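Lactamase_B domain-containing protein (Pontibacter korlensis, PDB 6XFR) probably hydrolyses the ring of beta-lactam antibiotics as a zinc-dependent metallo-beta-lactamase of subclass B1. Local coordinates at residues Q6-T11 / H20-T25; A44-T49 / K72-T77; Q131-F136 / Y149-K154. One frame throughout, in Å; residues are numbered along the deposited sequence.

Interaction 1 (Q6-T11 / H20-T25)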
loop_
_atom_site.group_PDB
_atom_site.type_symbol
_atom_site.label_atom_id
_atom_site.label_comp_id
_atom_site.label_asym_id
_atom_site.label_seq_id
_atom_site.Cartn_x
_atom_site.Cartn_y
_atom_site.Cartn_z
ATOM N N GLN B 6 3.463 -20.216 2.085
ATOM C CA GLN B 6 4.868 -19.949 1.772
ATOM C C GLN B 6 5.529 -19.120 2.870
ATOM O O GLN B 6 6.675 -18.681 2.708
ATOM C CB GLN B 6 5.002 -19.225 0.439
ATOM C CG GLN B 6 5.056 -17.718 0.586
ATOM C CD GLN B 6 4.674 -16.994 -0.684
ATOM O OE1 GLN B 6 4.122 -17.602 -1.610
ATOM N NE2 GLN B 6 4.958 -15.682 -0.738
ATOM N N GLN B 7 4.780 -18.901 3.959
ATOM C CA GLN B 7 5.309 -18.336 5.191
ATOM C C GLN B 7 4.455 -17.197 5.733
ATOM O O GLN B 7 3.214 -17.256 5.741
ATOM C CB GLN B 7 6.725 -17.813 4.994
ATOM C CG GLN B 7 7.786 -18.762 5.440
ATOM C CD GLN B 7 9.003 -18.010 5.911
ATOM O OE1 GLN B 7 9.202 -16.840 5.539
ATOM N NE2 GLN B 7 9.824 -18.661 6.747
ATOM N N LEU B 8 5.143 -16.156 6.201
ATOM C CA LEU B 8 4.498 -14.967 6.706
ATOM C C LEU B 8 5.372 -13.780 6.371
ATOM O O LEU B 8 6.591 -13.837 6.531
ATOM C CB LEU B 8 4.254 -15.034 8.215
ATOM C CG LEU B 8 3.603 -13.735 8.720
ATOM C CD1 LEU B 8 2.254 -13.996 9.400
ATOM C CD2 LEU B 8 4.549 -12.974 9.625
ATOM N N GLU B 9 4.742 -12.692 5.953
ATOM C CA GLU B 9 5.450 -11.480 5.585
ATOM C C GLU B 9 4.882 -10.292 6.343
ATOM O O GLU B 9 3.675 -10.234 6.608
ATOM C CB GLU B 9 5.345 -11.244 4.102
ATOM C CG GLU B 9 6.636 -11.461 3.445
ATOM C CD GLU B 9 7.603 -10.373 3.846
ATOM O OE1 GLU B 9 7.568 -9.292 3.211
ATOM O OE2 GLU B 9 8.358 -10.573 4.834
ATOM N N VAL B 10 5.754 -9.362 6.726
ATOM C CA VAL B 10 5.357 -8.175 7.479
ATOM C C VAL B 10 5.874 -6.938 6.752
ATOM O O VAL B 10 7.058 -6.875 6.380
ATOM C CB VAL B 10 5.867 -8.208 8.928
ATOM C CG1 VAL B 10 5.364 -6.995 9.683
ATOM C CG2 VAL B 10 5.409 -9.469 9.587
ATOM N N THR B 11 4.976 -5.974 6.504
ATOM C CA THR B 11 5.387 -4.710 5.900
ATOM C C THR B 11 4.864 -3.529 6.705
ATOM O O THR B 11 3.735 -3.554 7.198
ATOM C CB THR B 11 4.922 -4.615 4.434
ATOM O OG1 THR B 11 3.608 -5.173 4.312
ATOM C CG2 THR B 11 5.878 -5.370 3.521
ATOM N N HIS B 20 0.736 -7.699 8.587
ATOM C CA HIS B 20 1.226 -9.059 8.478
ATOM C C HIS B 20 0.408 -9.774 7.416
ATOM O O HIS B 20 -0.803 -9.528 7.284
ATOM C CB HIS B 20 1.183 -9.804 9.829
ATOM C CG HIS B 20 -0.183 -9.948 10.451
ATOM N ND1 HIS B 20 -1.047 -10.978 10.131
ATOM C CD2 HIS B 20 -0.800 -9.231 11.427
ATOM C CE1 HIS B 20 -2.153 -10.858 10.846
ATOM N NE2 HIS B 20 -2.032 -9.809 11.641
ATOM N N THR B 21 1.087 -10.610 6.617
ATOM C CA THR B 21 0.441 -11.315 5.513
ATOM C C THR B 21 0.791 -12.785 5.631
ATOM O O THR B 21 1.969 -13.153 5.648
ATOM C CB THR B 21 0.822 -10.771 4.120
ATOM O OG1 THR B 21 0.385 -9.415 3.993
ATOM C CG2 THR B 21 0.119 -11.576 3.026
ATOM N N SER B 22 -0.243 -13.608 5.748
ATOM C CA SER B 22 -0.151 -15.060 5.756
ATOM C C SER B 22 -0.422 -15.568 4.347
ATOM O O SER B 22 -1.186 -14.969 3.585
ATOM C CB SER B 22 -1.184 -15.659 6.730
ATOM O OG SER B 22 -0.797 -15.604 8.093
ATOM N N TYR B 23 0.181 -16.692 4.004
ATOM C CA TYR B 23 -0.049 -17.230 2.677
ATOM C C TYR B 23 -0.602 -18.638 2.788
ATOM O O TYR B 23 -0.347 -19.357 3.757
ATOM C CB TYR B 23 1.235 -17.197 1.805
ATOM C CG TYR B 23 1.758 -15.789 1.576
ATOM C CD1 TYR B 23 2.879 -15.327 2.257
ATOM C CD2 TYR B 23 1.104 -14.908 0.724
ATOM C CE1 TYR B 23 3.351 -14.032 2.085
ATOM C CE2 TYR B 23 1.562 -13.607 0.547
ATOM C CZ TYR B 23 2.692 -13.172 1.228
ATOM O OH TYR B 23 3.173 -11.887 1.044
ATOM N N LYS B 24 -1.375 -19.000 1.772
ATOM C CA LYS B 24 -1.867 -20.344 1.551
ATOM C C LYS B 24 -2.098 -20.469 0.062
ATOM O O LYS B 24 -2.712 -19.588 -0.540
ATOM C CB LYS B 24 -3.177 -20.592 2.284
ATOM C CG LYS B 24 -3.022 -20.731 3.747
ATOM C CD LYS B 24 -3.978 -21.756 4.281
ATOM C CE LYS B 24 -3.790 -21.832 5.767
ATOM N NZ LYS B 24 -2.513 -21.152 6.156
ATOM N N THR B 25 -1.687 -21.585 -0.517
ATOM C CA THR B 25 -1.969 -21.817 -1.925
ATOM C C THR B 25 -3.268 -22.606 -2.022
ATOM O O THR B 25 -3.434 -23.632 -1.349
ATOM C CB THR B 25 -0.797 -22.535 -2.619
ATOM O OG1 THR B 25 -1.028 -22.571 -4.036
ATOM C CG2 THR B 25 -0.598 -23.953 -2.097
#

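Interaction 2 (A44-T49 / K72-T77)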
loop_
_atom_site.group_PDB
_atom_site.type_symbol
_atom_site.label_atom_id
_atom_site.label_comp_id
_atom_site.label_asym_id
_atom_site.label_seq_id
_atom_site.Cartn_x
_atom_site.Cartn_y
_atom_site.Cartn_z
ATOM N N ALA B 44 2.187 -4.218 22.088
ATOM C CA ALA B 44 1.715 -4.327 20.716
ATOM C C ALA B 44 0.286 -4.841 20.679
ATOM O O ALA B 44 -0.146 -5.622 21.532
ATOM C CB ALA B 44 2.631 -5.231 19.879
ATOM N N VAL B 45 -0.456 -4.363 19.696
ATOM C CA VAL B 45 -1.809 -4.831 19.453
ATOM C C VAL B 45 -1.829 -5.621 18.164
ATOM O O VAL B 45 -1.188 -5.247 17.175
ATOM C CB VAL B 45 -2.828 -3.692 19.405
ATOM C CG1 VAL B 45 -4.146 -4.213 18.865
ATOM C CG2 VAL B 45 -2.970 -3.148 20.780
ATOM N N LEU B 46 -2.559 -6.724 18.201
ATOM C CA LEU B 46 -2.683 -7.669 17.110
ATOM C C LEU B 46 -4.105 -7.569 16.587
ATOM O O LEU B 46 -5.059 -7.724 17.350
ATOM C CB LEU B 46 -2.390 -9.079 17.609
ATOM C CG LEU B 46 -1.780 -10.023 16.618
ATOM C CD1 LEU B 46 -0.725 -9.252 15.853
ATOM C CD2 LEU B 46 -1.196 -11.140 17.414
ATOM N N ILE B 47 -4.250 -7.191 15.335
ATOM C CA ILE B 47 -5.544 -7.218 14.668
ATOM C C ILE B 47 -5.483 -8.370 13.679
ATOM O O ILE B 47 -4.807 -8.274 12.644
ATOM C CB ILE B 47 -5.892 -5.883 13.994
ATOM C CG1 ILE B 47 -5.773 -4.737 15.001
ATOM C CG2 ILE B 47 -7.305 -5.937 13.410
ATOM C CD1 ILE B 47 -6.621 -4.906 16.183
ATOM N N ASP B 48 -6.209 -9.447 14.005
ATOM C CA ASP B 48 -6.153 -10.725 13.306
ATOM C C ASP B 48 -4.944 -11.556 13.714
ATOM O O ASP B 48 -3.862 -11.020 13.986
ATOM C CB ASP B 48 -6.130 -10.548 11.792
ATOM C CG ASP B 48 -7.497 -10.287 11.232
ATOM O OD1 ASP B 48 -7.591 -10.069 10.005
ATOM O OD2 ASP B 48 -8.473 -10.286 12.030
ATOM N N THR B 49 -5.144 -12.868 13.775
ATOM C CA THR B 49 -4.067 -13.820 13.932
ATOM C C THR B 49 -3.532 -14.157 12.550
ATOM O O THR B 49 -4.103 -13.777 11.532
ATOM C CB THR B 49 -4.584 -15.074 14.640
ATOM O OG1 THR B 49 -5.646 -15.641 13.850
ATOM C CG2 THR B 49 -5.106 -14.742 16.035
ATOM N N LYS B 72 -0.184 -7.163 23.833
ATOM C CA LYS B 72 -1.099 -6.976 24.946
ATOM C C LYS B 72 -2.438 -7.639 24.678
ATOM O O LYS B 72 -3.091 -8.120 25.613
ATOM C CB LYS B 72 -1.305 -5.480 25.228
ATOM C CG LYS B 72 -0.054 -4.750 25.724
ATOM C CD LYS B 72 0.825 -5.684 26.532
ATOM C CE LYS B 72 1.185 -5.043 27.840
ATOM N NZ LYS B 72 1.386 -6.096 28.878
ATOM N N VAL B 73 -2.854 -7.693 23.413
ATOM C CA VAL B 73 -4.209 -8.117 23.091
ATOM C C VAL B 73 -4.275 -8.450 21.606
ATOM O O VAL B 73 -3.542 -7.887 20.786
ATOM C CB VAL B 73 -5.230 -7.016 23.476
ATOM C CG1 VAL B 73 -5.196 -5.904 22.413
ATOM C CG2 VAL B 73 -6.626 -7.590 23.594
ATOM N N CYS B 74 -5.193 -9.322 21.255
ATOM C CA CYS B 74 -5.396 -9.682 19.869
ATOM C C CYS B 74 -6.885 -9.621 19.581
ATOM O O CYS B 74 -7.707 -10.123 20.357
ATOM C CB CYS B 74 -4.838 -11.088 19.625
ATOM S SG CYS B 74 -5.373 -11.929 18.121
ATOM N N VAL B 75 -7.233 -9.053 18.434
ATOM C CA VAL B 75 -8.637 -8.761 18.175
ATOM C C VAL B 75 -8.971 -9.367 16.824
ATOM O O VAL B 75 -8.698 -8.729 15.794
ATOM C CB VAL B 75 -8.909 -7.248 18.176
ATOM C CG1 VAL B 75 -10.386 -6.958 17.813
ATOM C CG2 VAL B 75 -8.482 -6.600 19.486
ATOM N N PRO B 76 -9.529 -10.583 16.767
ATOM C CA PRO B 76 -9.999 -11.119 15.485
ATOM C C PRO B 76 -11.198 -10.335 15.012
ATOM O O PRO B 76 -11.950 -9.783 15.816
ATOM C CB PRO B 76 -10.372 -12.569 15.803
ATOM C CG PRO B 76 -9.568 -12.894 17.017
ATOM C CD PRO B 76 -9.513 -11.611 17.816
ATOM N N THR B 77 -11.327 -10.226 13.689
ATOM C CA THR B 77 -12.409 -9.458 13.086
ATOM C C THR B 77 -13.621 -10.302 12.682
ATOM O O THR B 77 -14.650 -9.735 12.301
ATOM C CB THR B 77 -11.885 -8.686 11.878
ATOM O OG1 THR B 77 -11.468 -9.602 10.852
ATOM C CG2 THR B 77 -10.737 -7.774 12.295
#

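Interaction 3 (Q131-F136 / Y149-K154). With ZN (zinc ion), chain T; EPE (4-(2-hydroxyethyl)-1-piperazine ethanesulfonic acid), chain M.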
loop_
_atom_site.group_PDB
_atom_site.type_symbol
_atom_site.label_atom_id
_atom_site.label_comp_id
_atom_site.label_asym_id
_atom_site.label_seq_id
_atom_site.Cartn_x
_atom_site.Cartn_y
_atom_site.Cartn_z
ATOM N N GLN B 131 -4.989 4.953 20.089
ATOM C CA GLN B 131 -6.408 4.698 20.219
ATOM C C GLN B 131 -6.937 3.893 19.043
ATOM O O GLN B 131 -6.497 4.054 17.915
ATOM C CB GLN B 131 -7.203 5.990 20.443
ATOM C CG GLN B 131 -7.075 7.109 19.493
ATOM C CD GLN B 131 -8.191 8.147 19.719
ATOM O OE1 GLN B 131 -9.066 7.950 20.595
ATOM N NE2 GLN B 131 -8.199 9.229 18.895
ATOM N N LEU B 132 -7.831 2.972 19.337
ATOM C CA LEU B 132 -8.420 2.058 18.375
ATOM C C LEU B 132 -9.926 2.060 18.574
ATOM O O LEU B 132 -10.419 2.142 19.705
ATOM C CB LEU B 132 -7.883 0.630 18.553
ATOM C CG LEU B 132 -6.377 0.337 18.438
ATOM C CD1 LEU B 132 -5.637 0.587 19.762
ATOM C CD2 LEU B 132 -6.117 -1.087 17.928
ATOM N N GLU B 133 -10.644 1.950 17.473
ATOM C CA GLU B 133 -12.091 1.846 17.469
ATOM C C GLU B 133 -12.445 0.529 16.819
ATOM O O GLU B 133 -11.810 0.128 15.843
ATOM C CB GLU B 133 -12.722 2.995 16.710
ATOM C CG GLU B 133 -12.348 4.329 17.326
ATOM C CD GLU B 133 -12.851 5.542 16.543
ATOM O OE1 GLU B 133 -13.395 5.367 15.426
ATOM O OE2 GLU B 133 -12.710 6.677 17.064
ATOM N N VAL B 134 -13.382 -0.194 17.401
ATOM C CA VAL B 134 -13.885 -1.392 16.760
ATOM C C VAL B 134 -15.348 -1.142 16.447
ATOM O O VAL B 134 -16.053 -0.503 17.230
ATOM C CB VAL B 134 -13.638 -2.643 17.622
ATOM C CG1 VAL B 134 -13.864 -3.915 16.801
ATOM C CG2 VAL B 134 -12.210 -2.618 18.079
ATOM N N TYR B 135 -15.788 -1.544 15.264
ATOM C CA TYR B 135 -17.125 -1.147 14.834
ATOM C C TYR B 135 -17.791 -2.250 14.025
ATOM O O TYR B 135 -17.125 -2.984 13.282
ATOM C CB TYR B 135 -17.086 0.146 14.017
ATOM C CG TYR B 135 -18.427 0.556 13.417
ATOM C CD1 TYR B 135 -19.445 1.060 14.208
ATOM C CD2 TYR B 135 -18.660 0.441 12.069
ATOM C CE1 TYR B 135 -20.654 1.447 13.667
ATOM C CE2 TYR B 135 -19.849 0.824 11.522
ATOM C CZ TYR B 135 -20.851 1.331 12.321
ATOM O OH TYR B 135 -22.050 1.709 11.732
ATOM N N PHE B 136 -19.101 -2.381 14.222
ATOM C CA PHE B 136 -19.913 -3.375 13.530
ATOM C C PHE B 136 -20.802 -2.665 12.537
ATOM O O PHE B 136 -21.745 -1.985 12.960
ATOM C CB PHE B 136 -20.772 -4.185 14.508
ATOM C CG PHE B 136 -21.635 -5.212 13.828
ATOM C CD1 PHE B 136 -21.052 -6.296 13.166
ATOM C CD2 PHE B 136 -23.035 -5.074 13.811
ATOM C CE1 PHE B 136 -21.853 -7.229 12.527
ATOM C CE2 PHE B 136 -23.839 -5.993 13.174
ATOM C CZ PHE B 136 -23.263 -7.076 12.536
ATOM N N TYR B 149 -10.658 0.910 13.247
ATOM C CA TYR B 149 -10.219 2.190 12.735
ATOM C C TYR B 149 -9.192 2.740 13.699
ATOM O O TYR B 149 -9.352 2.615 14.920
ATOM C CB TYR B 149 -11.369 3.186 12.556
ATOM C CG TYR B 149 -10.989 4.473 11.795
ATOM C CD1 TYR B 149 -10.453 4.422 10.480
ATOM C CD2 TYR B 149 -11.181 5.744 12.384
ATOM C CE1 TYR B 149 -10.125 5.581 9.783
ATOM C CE2 TYR B 149 -10.861 6.914 11.680
ATOM C CZ TYR B 149 -10.329 6.810 10.386
ATOM O OH TYR B 149 -10.005 7.944 9.715
ATOM N N LEU B 150 -8.085 3.242 13.136
ATOM C CA LEU B 150 -7.129 4.067 13.857
ATOM C C LEU B 150 -7.432 5.517 13.481
ATOM O O LEU B 150 -7.094 5.939 12.360
ATOM C CB LEU B 150 -5.688 3.692 13.487
ATOM C CG LEU B 150 -5.306 2.205 13.340
ATOM C CD1 LEU B 150 -3.808 1.960 13.272
ATOM C CD2 LEU B 150 -5.879 1.406 14.487
ATOM N N PRO B 151 -8.129 6.293 14.331
ATOM C CA PRO B 151 -8.437 7.690 13.973
ATOM C C PRO B 151 -7.220 8.624 13.921
ATOM O O PRO B 151 -7.301 9.678 13.273
ATOM C CB PRO B 151 -9.433 8.125 15.069
ATOM C CG PRO B 151 -9.246 7.162 16.200
ATOM C CD PRO B 151 -8.848 5.877 15.556
ATOM N N GLN B 152 -6.115 8.301 14.606
ATOM C CA GLN B 152 -4.938 9.162 14.529
ATOM C C GLN B 152 -4.207 8.966 13.194
ATOM O O GLN B 152 -3.947 9.930 12.476
ATOM C CB GLN B 152 -4.007 8.908 15.732
ATOM C CG GLN B 152 -4.690 9.106 17.126
ATOM C CD GLN B 152 -4.045 8.317 18.324
ATOM O OE1 GLN B 152 -3.880 7.090 18.281
ATOM N NE2 GLN B 152 -3.732 9.041 19.409
ATOM N N GLN B 153 -3.937 7.727 12.808
ATOM C CA GLN B 153 -3.306 7.485 11.522
ATOM C C GLN B 153 -4.306 7.486 10.365
ATOM O O GLN B 153 -3.882 7.482 9.202
ATOM C CB GLN B 153 -2.544 6.149 11.560
ATOM C CG GLN B 153 -1.379 6.099 12.523
ATOM C CD GLN B 153 -1.769 5.583 13.920
ATOM O OE1 GLN B 153 -2.916 5.722 14.346
ATOM N NE2 GLN B 153 -0.804 4.996 14.637
ATOM N N LYS B 154 -5.606 7.559 10.668
ATOM C CA LYS B 154 -6.708 7.456 9.698
ATOM C C LYS B 154 -6.567 6.223 8.799
ATOM O O LYS B 154 -6.682 6.287 7.571
ATOM C CB LYS B 154 -6.826 8.739 8.870
ATOM C CG LYS B 154 -6.875 9.998 9.716
ATOM C CD LYS B 154 -7.972 10.925 9.249
ATOM C CE LYS B 154 -8.181 12.037 10.233
ATOM N NZ LYS B 154 -7.474 13.249 9.723
HETATM ZN ZN ZN T . -6.022 5.807 16.127
HETATM N N1 EPE M . -14.437 9.180 13.781
HETATM C C2 EPE M . -15.062 7.857 13.585
HETATM C C3 EPE M . -16.067 7.519 14.683
HETATM N N4 EPE M . -15.537 7.760 16.012
HETATM C C5 EPE M . -14.730 8.960 16.196
HETATM C C6 EPE M . -13.735 9.214 15.069
HETATM C C7 EPE M . -16.276 7.245 17.163
HETATM C C8 EPE M . -15.370 6.989 18.368
HETATM O O8 EPE M . -16.101 6.727 19.554
HETATM C C9 EPE M . -13.445 9.312 12.711
HETATM C C10 EPE M . -13.817 10.352 11.658
HETATM S S EPE M . -12.649 10.368 10.269
HETATM O O1S EPE M . -11.245 10.076 10.642
HETATM O O2S EPE M . -12.689 11.718 9.716
HETATM O O3S EPE M . -13.141 9.431 9.264
#

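Interaction 1 (Q6-T11 / H20-T25)
Gln6 lays its side-chain amide over one face of the Tyr23 ring. NE2 of Gln6 sits 3.6 Å above the ring plane, over its centre. The two planes are 28° apart, an amide-on-ring stack. CG of Gln6 rests against Tyr23 CD1 at 3.6 Å. Tyr23 CG lies beside its own backbone N (chi1 -62°), the rotamer in which the ring meets Gln6. At the ring edge, near its plane, Glu9 CB approaches Tyr23 OH at 3.8 Å. On the other face of the sheet, Leu8 CD1 meets Ser22 OG at 3.7 Å. Val10 CG2 packs against His20 CB at 4.2 Å on that same face. Backbone bonds join the strands at one hydrogen-bonded pair. Glu9 N donates to Thr21 O at 2.8 Å, and Thr21 N donates back to Glu9 O at 2.6 Å. The polar ends are held by a second shell: Thr21 OG1 bonds His34 ND1, and Ser22 OG bonds Trp51 N. Leu8 and Val10 also touch helix 53-67, through Glu58 and Trp62. Val10 O accepts a bond from Gln166 NE2 of the second subunit. The arrangement is an antiparallel beta hairpin, strands 8-14 and 17-25, at the start of the N-terminal sheet of the metallo-beta-lactamase fold.

Interaction 2 (A44-T49 / K72-T77)
The flat carboxylate of Asp48 meets Thr77 through one oxygen. OD2 takes two weak bonds, from Thr77 N and from Thr77 OG1, each at 3.3 Å. The side chains of Asp48 and Thr77 cross at about a right angle. CB of Asp48 points away from segment 72-77, but with CG beside the backbone N (chi1 -80°) the carboxylate end comes back toward Thr77. The other oxygen, OD1, makes a salt bridge with Lys83. This positive charge would probably help keep the buried carboxylate ionised. Upstream the strands run parallel, with Leu46 paired to Cys74. Leu46 N donates to Val73 O at 3.0 Å, and Val75 N donates to Leu46 O at 2.8 Å. Asp48 N then reaches Val75 O from above the carbonyl plane, at 3.1 Å. The segments belong to a beta-alpha-beta unit: strand 43-47, helix 53-67, strand 71-75. Thr77 directly precedes His78, the first zinc ligand of the HxHxD motif, so the weak Asp48 bonds lie one residue from the metal site. On one face of the sheet, Ile47 CD1 packs on Val75 CB at 3.8 Å. Val45 and Val73 lie side by side on that face too. On the other face, Cys74 SG lies 3.5 Å from Thr49 CG2, while Leu46 packs on Leu59 and Ile63 of the crossover helix. Thr49 OG1 bonds Gly86 N.

Interaction 3 (Q131-F136 / Y149-K154)
Glu133 and Tyr149 form a hydrogen-bonded antiparallel pair in the beta hairpin of strands 130-135 and 147-150. Glu133 N donates to Tyr149 O, and Tyr149 N returns a bond to Glu133 O, both at 2.9 Å. Their side chains share one face of the sheet. Glu133 OE1 approaches the edge of the Tyr149 ring, near its plane, 3.8 Å from CD2. The phenol OH donates to sulfonate O1S of the bound buffer molecule EPE at 2.6 Å. The piperazine nitrogen N4, on the far side of the ring from the sulfonate arm, gives weak bonds to both carboxylate oxygens of Glu133. Both residues therefore contact the same ligand, Tyr149 at the sulfonate and Glu133, weakly, at the ring nitrogen. Thr124 and Lys194 also hold it. This hairpin lies in the C-terminal sheet of the metallo-beta-lactamase fold. Beyond Leu150 the second strand gives way to a turn with helical backbone angles. The turn lies beside a zinc ion that is distinct from the ions of the catalytic site. Gln131 O binds this zinc at 2.5 Å, and Pro151 and Gln152 also line the site. Gln131 N donates to Gln152 OE1 at 3.0 Å, almost straight at 172°. The donor stands above the amide carbonyl plane. Gln131 NE2 meets Pro151 CG at 3.6 Å. On the inner side, Leu132 and Leu150 lie side by side, pointing the same way. Leu132 also touches Phe125 of strand 123-127, and Leu150 touches Val17.

The three contacts follow one another along the chain. Interactions 1 and 2 share the N-terminal mixed sheet, with strand 30-40 between them. Their centres are 16 Å apart. They meet where His20 NE2 makes weak hydrogen bonds to Ile47 O and Asp48 O. Interaction 3 lies in the other mixed sheet, 13 Å from interaction 2, centre to centre. The two sheets touch there, with Leu132 CD2 against Val45 CG1 at 3.8 Å. Interactions 1 and 3 are on opposite sides of the chain's centre, 24 Å apart between centres. Interaction 2 thus lies in the first sheet of the alpha-beta/beta-alpha sandwich where it packs against the second, next to His78 of the catalytic zinc site.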